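Side-chain contact in VP1 (Merkel cell polyomavirus, PDB 4FMH), which forms the pentameric units of the icosahedral viral capsid and binds sialylated glycans through a site required for infection: residues I164-E167 / T168-R172. Sequence-based numbering, arbitrary orientation. Where two conformers were deposited one is given.
Sequences ITIE and TVLGR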
loop_
_atom_site.group_PDB
_atom_site.type_symbol
_atom_site.label_atom_id
_atom_site.label_comp_id
_atom_site.label_asym_id
_atom_site.label_seq_id
_atom_site.Cartn_x
_atom_site.Cartn_y
_atom_site.Cartn_z
ATOM N N ILE B 164 22.782 -15.684 -23.264
ATOM C CA ILE B 164 22.011 -16.890 -23.543
ATOM C C ILE B 164 20.525 -16.545 -23.565
ATOM O O ILE B 164 19.984 -16.054 -22.581
ATOM C CB ILE B 164 22.303 -18.011 -22.518
ATOM C CG1 ILE B 164 23.757 -18.483 -22.664
ATOM C CG2 ILE B 164 21.333 -19.194 -22.711
ATOM C CD1 ILE B 164 24.368 -18.974 -21.385
ATOM N N THR B 165 19.876 -16.797 -24.700
ATOM C CA THR B 165 18.444 -16.532 -24.845
ATOM C C THR B 165 17.728 -17.777 -25.381
ATOM O O THR B 165 18.333 -18.845 -25.477
ATOM C CB THR B 165 18.169 -15.290 -25.740
ATOM O OG1 THR B 165 18.666 -15.525 -27.062
ATOM C CG2 THR B 165 18.836 -14.031 -25.163
ATOM N N ILE B 166 16.443 -17.644 -25.700
ATOM C CA ILE B 166 15.623 -18.787 -26.095
ATOM C C ILE B 166 16.149 -19.467 -27.365
ATOM O O ILE B 166 16.211 -20.698 -27.435
ATOM C CB ILE B 166 14.120 -18.410 -26.228
ATOM C CG1 ILE B 166 13.563 -17.952 -24.868
ATOM C CG2 ILE B 166 13.306 -19.594 -26.764
ATOM C CD1 ILE B 166 12.059 -17.603 -24.873
ATOM N N GLU B 167 16.533 -18.670 -28.359
ATOM C CA GLU B 167 17.116 -19.220 -29.589
ATOM C C GLU B 167 18.344 -20.096 -29.279
ATOM O O GLU B 167 18.544 -21.137 -29.911
ATOM C CB GLU B 167 17.466 -18.102 -30.587
ATOM C CG GLU B 167 17.964 -18.614 -31.945
ATOM C CD GLU B 167 17.979 -17.549 -33.041
ATOM O OE1 GLU B 167 17.460 -16.429 -32.824
ATOM O OE2 GLU B 167 18.518 -17.844 -34.130
ATOM N N THR B 168 19.139 -19.678 -28.294
ATOM C CA THR B 168 20.295 -20.451 -27.842
ATOM C C THR B 168 19.910 -21.865 -27.390
ATOM O O THR B 168 20.550 -22.834 -27.783
ATOM C CB THR B 168 21.053 -19.747 -26.688
ATOM O OG1 THR B 168 21.173 -18.348 -26.971
ATOM C CG2 THR B 168 22.447 -20.363 -26.498
ATOM N N VAL B 169 18.877 -21.976 -26.556
ATOM C CA VAL B 169 18.490 -23.278 -26.006
ATOM C C VAL B 169 17.716 -24.139 -27.007
ATOM O O VAL B 169 17.836 -25.366 -26.987
ATOM C CB VAL B 169 17.722 -23.166 -24.649
ATOM C CG1 VAL B 169 18.503 -22.309 -23.660
ATOM C CG2 VAL B 169 16.327 -22.605 -24.846
ATOM N N LEU B 170 16.935 -23.499 -27.878
ATOM C CA LEU B 170 16.148 -24.221 -28.880
ATOM C C LEU B 170 16.973 -24.677 -30.091
ATOM O O LEU B 170 16.597 -25.634 -30.783
ATOM C CB LEU B 170 14.960 -23.378 -29.356
ATOM C CG LEU B 170 13.817 -23.023 -28.393
ATOM C CD1 LEU B 170 12.722 -22.279 -29.162
ATOM C CD2 LEU B 170 13.244 -24.253 -27.700
ATOM N N GLY B 171 18.078 -23.983 -30.357
ATOM C CA GLY B 171 18.896 -24.257 -31.545
ATOM C C GLY B 171 18.224 -23.803 -32.829
ATOM O O GLY B 171 18.606 -24.226 -33.928
ATOM N N ARG B 172 17.217 -22.940 -32.676
ATOM C CA ARG B 172 16.418 -22.430 -33.791
ATOM C C ARG B 172 15.738 -21.126 -33.363
ATOM O O ARG B 172 15.620 -20.851 -32.168
ATOM C CB ARG B 172 15.373 -23.472 -34.230
ATOM C CG ARG B 172 14.377 -23.859 -33.132
ATOM C CD ARG B 172 13.607 -25.136 -33.444
ATOM N NE ARG B 172 12.636 -25.421 -32.390
ATOM C CZ ARG B 172 12.826 -26.291 -31.402
ATOM N NH1 ARG B 172 13.950 -26.989 -31.329
ATOM N NH2 ARG B 172 11.883 -26.468 -30.486
#
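T168 turns its hydroxyl back to the start of the short helix 166-170 and accepts a hydrogen bond from the backbone N-H of T165. The bond, T165 N to T168 OG1, is 3.0 Å long and nearly straight, at 167° about the hydrogen. T165 holds the N-cap position, so the reach is from the third residue after the cap back to the cap backbone, as in the reciprocal half of a capping box. The other half is missing, because the T165 side chain makes no capping bond. The T168 rotamer (chi1 -43°) sets OG1 beside its own backbone N and facing the start of the helix. T158 also hydrogen-bonds to this oxygen.

Backbone bonds complete the single turn of helix. V169 N to T165 O is weak at 3.4 Å. L170 N to I166 O and G171 N to E167 O are both 2.9 Å. G171 then leaves the helix with positive phi.

Side-chain contacts four residues apart run alongside the backbone bonds. I166 and L170 lie side by side and point the same way, with I166 CG2 3.6 Å from L170 CD1. I164 crosses T168 at about a right angle, its CG2 4.0 Å from T168 CB.

E167 closes on the carbonyl of R172. Its CA makes a CH...O contact and E167 CG lies 3.2 Å from R172 O. This buried oxygen has no conventional hydrogen-bond partner.

The helix stands in an excursion of the VP1 jelly-roll coat domain, between strands 142-146 and 186-189 of a small three-stranded sheet. I164 O accepts a bond from W200 NE1, tying its N-terminal approach to strand 200-202 of that sheet.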